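Local coordinates for putative amidohydrolase/peptidase (Burkholderia cenocepacia, PDB 4WJB), which probably acts as a zinc-dependent hydrolase of the peptidase M20 family, cleaving carbon-nitrogen bonds other than peptide bonds, at residues 256-261 with 320-325; 260-265 with 296-301. All coordinates share one frame; numbering follows the deposited sequence.

Contact 1 (256-261 with 320-325); sequences ARMISF and ARVADE
R257 and V322 bring two helices together, their CA atoms 7.7 Å apart, with the 256-261 and 320-325 segments running in broadly opposing directions. These are parts of helices 251-268 and 305-326, the pair of helices in the dimerisation domain of the M20 family, a beta-alpha-beta-beta-alpha-beta unit in which both helices pack on one side of an antiparallel sheet. The junction is small, burying 143 Å² in all, and illustrates how one branched side chain can divide its two methyls between successive neighbours on the opposing helix.

V322 is that side chain. With CG1 anti to the backbone N (chi1 167°), the two methyls spread toward different partners. CG2 meets the sulfur of M258, V322 CG2 to M258 SD being 3.8 Å. M258 bends at both chi2 and chi3 and so folds its thioether along V322, the two side chains sliding past each other in opposite directions; L319 and L315, about one and two turns earlier on helix 305-326, also touch M258 and extend the apolar seam toward the start of that helix.

R257 serves at its aliphatic part. Its chain runs out nearly straight, and the polar end is turned to a different task: NH2 makes a salt bridge with E263 of the second subunit, which ties this helix to the dimer interface. R257 NH1 lies 5.3 Å from R321 NH2, a pairing of like charges probably eased because each arginine has its own carboxylate, R321 bonding through NH1 to E318. The hydrophobic side of the arginine ends at V322's other methyl, where R257 CD stands 4.3 Å from V322 CG1.

Contact 2 (260-265 with 296-301); sequences SFVEVL and FTVEFR. With SO4 (sulfate ion), chain G.
V262 and L265 pack against V298 and F300 in an apolar helix-on-sheet contact, where helix 251-268 lies over strand 289-302 in the dimerisation domain. The CA atoms of V262 and V298 are 7.8 Å apart, and all four touching residues are buried. V262 CG2 approaches V298 CG1 at 4.0 Å. That same V298 methyl sits over one face of the F300 ring, offset toward the rim, so it is shared between helix and ring. One turn along the helix, L265 CD1 reaches F300 CZ at 3.8 Å in an oblique approach; L308 and L311 of helix 305-326 also touch the phenyl group.

Alternation along the strand turns E299 away from the helix. R301 grips its carboxylate side-on: NH2 bonds to E299 OE1 (2.8 Å, nearly straight at 169°) and NE to E299 OE2 (2.7 Å). A sulfate, probably from the crystallisation liquor, lies at the guanidinium edge, with R301 NH2 3.0 Å from its O1; H239 and N288 of the second subunit bind it too. A strand with one oily face beneath a helix and one polar face toward a partner subunit fits the two-layer alpha/beta dimerisation domain of M20 enzymes.

Contacts 1 and 2 share S260 and F261 and grow from the same helix, 251-268, which meets its sister helix 305-326 along one flank and strand 289-302 below. Their centres lie 11 Å apart, and they join directly where M258 CB packs 3.6 Å from F296 CZ, making a continuous apolar core between the helical layer and the sheet. Their centres are 33 Å (contact 1) and 22 Å (contact 2) from the centre of the chain, and both lie away from the zinc site formed by H96, D107 and H203. Both also touch the second subunit, so the domain's internal core and the dimer interface are built from the same few elements.

Contact 1 (256-261 with 320-325)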
loop_
_atom_site.group_PDB
_atom_site.type_symbol
_atom_site.label_atom_id
_atom_site.label_comp_id
_atom_site.label_asym_id
_atom_site.label_seq_id
_atom_site.Cartn_x
_atom_site.Cartn_y
_atom_site.Cartn_z
ATOM N N ALA A 256 -8.055 0.764 -6.610
ATOM C CA ALA A 256 -7.866 2.057 -7.264
ATOM C C ALA A 256 -9.203 2.678 -7.645
ATOM O O ALA A 256 -9.433 3.866 -7.417
ATOM C CB ALA A 256 -6.983 1.908 -8.492
ATOM N N ARG A 257 -10.083 1.865 -8.224
ATOM C CA ARG A 257 -11.424 2.314 -8.570
ATOM C C ARG A 257 -12.169 2.839 -7.342
ATOM O O ARG A 257 -12.852 3.857 -7.417
ATOM C CB ARG A 257 -12.222 1.180 -9.218
ATOM C CG ARG A 257 -11.673 0.703 -10.547
ATOM C CD ARG A 257 -12.466 -0.497 -11.061
ATOM N NE ARG A 257 -11.879 -1.071 -12.270
ATOM C CZ ARG A 257 -12.333 -0.852 -13.500
ATOM N NH1 ARG A 257 -13.388 -0.068 -13.692
ATOM N NH2 ARG A 257 -11.736 -1.420 -14.541
ATOM N N MET A 258 -12.035 2.141 -6.217
ATOM C CA MET A 258 -12.733 2.528 -4.994
ATOM C C MET A 258 -12.131 3.786 -4.370
ATOM O O MET A 258 -12.853 4.628 -3.834
ATOM C CB MET A 258 -12.716 1.385 -3.975
ATOM C CG MET A 258 -13.511 0.162 -4.390
ATOM S SD MET A 258 -15.213 0.548 -4.835
ATOM C CE MET A 258 -15.813 1.281 -3.315
ATOM N N ILE A 259 -10.808 3.898 -4.431
ATOM C CA ILE A 259 -10.099 5.060 -3.904
ATOM C C ILE A 259 -10.541 6.322 -4.641
ATOM O O ILE A 259 -10.817 7.357 -4.024
ATOM C CB ILE A 259 -8.567 4.878 -4.020
ATOM C CG1 ILE A 259 -8.101 3.753 -3.097
ATOM C CG2 ILE A 259 -7.833 6.166 -3.679
ATOM C CD1 ILE A 259 -6.649 3.358 -3.288
ATOM N N SER A 260 -10.627 6.221 -5.962
ATOM C CA SER A 260 -11.081 7.329 -6.793
ATOM C C SER A 260 -12.530 7.679 -6.491
ATOM O O SER A 260 -12.908 8.859 -6.491
ATOM C CB SER A 260 -10.928 6.988 -8.280
ATOM O OG SER A 260 -9.569 6.780 -8.617
ATOM N N PHE A 261 -13.342 6.655 -6.231
ATOM C CA PHE A 261 -14.755 6.883 -5.952
ATOM C C PHE A 261 -14.951 7.539 -4.592
ATOM O O PHE A 261 -15.846 8.369 -4.422
ATOM C CB PHE A 261 -15.553 5.581 -6.018
ATOM C CG PHE A 261 -17.034 5.784 -5.891
ATOM C CD1 PHE A 261 -17.745 6.384 -6.908
ATOM C CD2 PHE A 261 -17.710 5.392 -4.748
ATOM C CE1 PHE A 261 -19.113 6.588 -6.795
ATOM C CE2 PHE A 261 -19.076 5.589 -4.630
ATOM C CZ PHE A 261 -19.776 6.191 -5.651
ATOM N N ALA A 320 -20.120 -3.111 -4.368
ATOM C CA ALA A 320 -20.813 -4.250 -4.962
ATOM C C ALA A 320 -20.744 -4.214 -6.486
ATOM O O ALA A 320 -20.540 -5.246 -7.134
ATOM C CB ALA A 320 -22.256 -4.287 -4.503
ATOM N N ARG A 321 -20.918 -3.024 -7.051
ATOM C CA ARG A 321 -20.855 -2.843 -8.497
ATOM C C ARG A 321 -19.465 -3.188 -9.027
ATOM O O ARG A 321 -19.327 -3.833 -10.065
ATOM C CB ARG A 321 -21.221 -1.405 -8.878
ATOM C CG ARG A 321 -22.108 -1.293 -10.111
ATOM C CD ARG A 321 -21.771 -0.059 -10.930
ATOM N NE ARG A 321 -20.447 -0.170 -11.535
ATOM C CZ ARG A 321 -19.549 0.809 -11.565
ATOM N NH1 ARG A 321 -19.830 1.987 -11.027
ATOM N NH2 ARG A 321 -18.368 0.612 -12.136
ATOM N N VAL A 322 -18.438 -2.759 -8.302
ATOM C CA VAL A 322 -17.060 -2.995 -8.712
ATOM C C VAL A 322 -16.688 -4.471 -8.597
ATOM O O VAL A 322 -16.049 -5.027 -9.491
ATOM C CB VAL A 322 -16.079 -2.145 -7.883
ATOM C CG1 VAL A 322 -14.648 -2.619 -8.079
ATOM C CG2 VAL A 322 -16.210 -0.679 -8.262
ATOM N N ALA A 323 -17.094 -5.104 -7.501
ATOM C CA ALA A 323 -16.829 -6.525 -7.309
ATOM C C ALA A 323 -17.466 -7.331 -8.435
ATOM O O ALA A 323 -16.836 -8.226 -9.005
ATOM C CB ALA A 323 -17.345 -6.989 -5.962
ATOM N N ASP A 324 -18.712 -6.995 -8.756
ATOM C CA ASP A 324 -19.434 -7.623 -9.859
ATOM C C ASP A 324 -18.694 -7.474 -11.188
ATOM O O ASP A 324 -18.450 -8.457 -11.887
ATOM C CB ASP A 324 -20.841 -7.028 -9.977
ATOM C CG ASP A 324 -21.488 -7.311 -11.326
ATOM O OD1 ASP A 324 -21.293 -6.509 -12.266
ATOM O OD2 ASP A 324 -22.197 -8.334 -11.445
ATOM N N GLU A 325 -18.335 -6.238 -11.525
ATOM C CA GLU A 325 -17.762 -5.930 -12.830
ATOM C C GLU A 325 -16.320 -6.412 -12.990
ATOM O O GLU A 325 -15.864 -6.663 -14.107
ATOM C CB GLU A 325 -17.829 -4.424 -13.089
#

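Contact 2 (260-265 with 296-301)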
loop_
_atom_site.group_PDB
_atom_site.type_symbol
_atom_site.label_atom_id
_atom_site.label_comp_id
_atom_site.label_asym_id
_atom_site.label_seq_id
_atom_site.Cartn_x
_atom_site.Cartn_y
_atom_site.Cartn_z
ATOM N N SER A 260 -10.627 6.221 -5.962
ATOM C CA SER A 260 -11.081 7.329 -6.793
ATOM C C SER A 260 -12.530 7.679 -6.491
ATOM O O SER A 260 -12.908 8.859 -6.491
ATOM C CB SER A 260 -10.928 6.988 -8.280
ATOM O OG SER A 260 -9.569 6.780 -8.617
ATOM N N PHE A 261 -13.342 6.655 -6.231
ATOM C CA PHE A 261 -14.755 6.883 -5.952
ATOM C C PHE A 261 -14.951 7.539 -4.592
ATOM O O PHE A 261 -15.846 8.369 -4.422
ATOM C CB PHE A 261 -15.553 5.581 -6.018
ATOM C CG PHE A 261 -17.034 5.784 -5.891
ATOM C CD1 PHE A 261 -17.745 6.384 -6.908
ATOM C CD2 PHE A 261 -17.710 5.392 -4.748
ATOM C CE1 PHE A 261 -19.113 6.588 -6.795
ATOM C CE2 PHE A 261 -19.076 5.589 -4.630
ATOM C CZ PHE A 261 -19.776 6.191 -5.651
ATOM N N VAL A 262 -14.120 7.159 -3.625
ATOM C CA VAL A 262 -14.186 7.755 -2.296
ATOM C C VAL A 262 -13.955 9.258 -2.407
ATOM O O VAL A 262 -14.679 10.044 -1.799
ATOM C CB VAL A 262 -13.161 7.125 -1.324
ATOM C CG1 VAL A 262 -13.011 7.982 -0.065
ATOM C CG2 VAL A 262 -13.591 5.712 -0.949
ATOM N N GLU A 263 -12.973 9.656 -3.212
ATOM C CA GLU A 263 -12.741 11.075 -3.456
ATOM C C GLU A 263 -13.959 11.732 -4.091
ATOM O O GLU A 263 -14.335 12.845 -3.726
ATOM C CB GLU A 263 -11.525 11.297 -4.351
ATOM C CG GLU A 263 -11.239 12.780 -4.566
ATOM C CD GLU A 263 -10.104 13.031 -5.530
ATOM O OE1 GLU A 263 -9.026 13.476 -5.074
ATOM O OE2 GLU A 263 -10.293 12.790 -6.743
ATOM N N VAL A 264 -14.571 11.038 -5.045
ATOM C CA VAL A 264 -15.789 11.531 -5.687
ATOM C C VAL A 264 -16.891 11.777 -4.657
ATOM O O VAL A 264 -17.597 12.795 -4.703
ATOM C CB VAL A 264 -16.290 10.539 -6.760
ATOM C CG1 VAL A 264 -17.777 10.759 -7.056
ATOM C CG2 VAL A 264 -15.453 10.659 -8.027
ATOM N N LEU A 265 -17.028 10.852 -3.713
ATOM C CA LEU A 265 -18.043 10.988 -2.672
ATOM C C LEU A 265 -17.791 12.203 -1.771
ATOM O O LEU A 265 -18.720 12.942 -1.457
ATOM C CB LEU A 265 -18.119 9.713 -1.832
ATOM C CG LEU A 265 -18.744 8.508 -2.544
ATOM C CD1 LEU A 265 -18.828 7.322 -1.599
ATOM C CD2 LEU A 265 -20.125 8.856 -3.096
ATOM N N PHE A 296 -7.694 -1.988 2.248
ATOM C CA PHE A 296 -7.635 -0.540 2.425
ATOM C C PHE A 296 -8.736 -0.038 3.348
ATOM O O PHE A 296 -9.760 -0.699 3.538
ATOM C CB PHE A 296 -7.701 0.189 1.073
ATOM C CG PHE A 296 -8.999 0.006 0.335
ATOM C CD1 PHE A 296 -9.174 -1.062 -0.538
ATOM C CD2 PHE A 296 -10.038 0.915 0.494
ATOM C CE1 PHE A 296 -10.365 -1.225 -1.227
ATOM C CE2 PHE A 296 -11.232 0.755 -0.189
ATOM C CZ PHE A 296 -11.396 -0.316 -1.050
ATOM N N THR A 297 -8.509 1.132 3.930
ATOM C CA THR A 297 -9.460 1.718 4.867
ATOM C C THR A 297 -10.258 2.837 4.222
ATOM O O THR A 297 -9.810 3.463 3.264
ATOM C CB THR A 297 -8.754 2.282 6.107
ATOM O OG1 THR A 297 -7.833 3.301 5.702
ATOM C CG2 THR A 297 -7.999 1.177 6.849
ATOM N N VAL A 298 -11.453 3.078 4.751
ATOM C CA VAL A 298 -12.261 4.208 4.327
ATOM C C VAL A 298 -12.798 4.912 5.564
ATOM O O VAL A 298 -13.247 4.260 6.511
ATOM C CB VAL A 298 -13.442 3.781 3.426
ATOM C CG1 VAL A 298 -14.231 4.995 2.962
ATOM C CG2 VAL A 298 -12.949 2.993 2.224
ATOM N N GLU A 299 -12.748 6.237 5.574
ATOM C CA GLU A 299 -13.436 6.965 6.634
ATOM C C GLU A 299 -14.224 8.133 6.053
ATOM O O GLU A 299 -13.760 8.836 5.154
ATOM C CB GLU A 299 -12.451 7.435 7.721
ATOM C CG GLU A 299 -11.395 8.428 7.280
ATOM C CD GLU A 299 -11.066 9.443 8.371
ATOM O OE1 GLU A 299 -10.471 9.064 9.403
ATOM O OE2 GLU A 299 -11.423 10.626 8.197
ATOM N N PHE A 300 -15.450 8.284 6.541
ATOM C CA PHE A 300 -16.311 9.406 6.201
ATOM C C PHE A 300 -16.453 10.298 7.422
ATOM O O PHE A 300 -16.589 9.797 8.542
ATOM C CB PHE A 300 -17.698 8.933 5.752
ATOM C CG PHE A 300 -17.702 8.178 4.452
ATOM C CD1 PHE A 300 -17.002 8.654 3.354
ATOM C CD2 PHE A 300 -18.422 7.000 4.327
ATOM C CE1 PHE A 300 -17.015 7.966 2.154
ATOM C CE2 PHE A 300 -18.436 6.303 3.126
ATOM C CZ PHE A 300 -17.734 6.786 2.040
ATOM N N ARG A 301 -16.427 11.612 7.217
ATOM C CA ARG A 301 -16.734 12.547 8.302
ATOM C C ARG A 301 -17.657 13.651 7.799
ATOM O O ARG A 301 -17.447 14.190 6.710
ATOM C CB ARG A 301 -15.454 13.148 8.894
ATOM C CG ARG A 301 -14.460 12.106 9.383
ATOM C CD ARG A 301 -13.407 12.699 10.303
ATOM N NE ARG A 301 -12.287 11.781 10.467
ATOM C CZ ARG A 301 -11.446 11.803 11.496
ATOM N NH1 ARG A 301 -11.597 12.700 12.461
ATOM N NH2 ARG A 301 -10.456 10.922 11.564
HETATM S S SO4 G . -9.126 11.650 14.914
HETATM O O1 SO4 G . -8.380 11.256 13.724
HETATM O O2 SO4 G . -10.430 10.983 14.918
HETATM O O3 SO4 G . -8.390 11.258 16.109
HETATM O O4 SO4 G . -9.318 13.097 14.922
#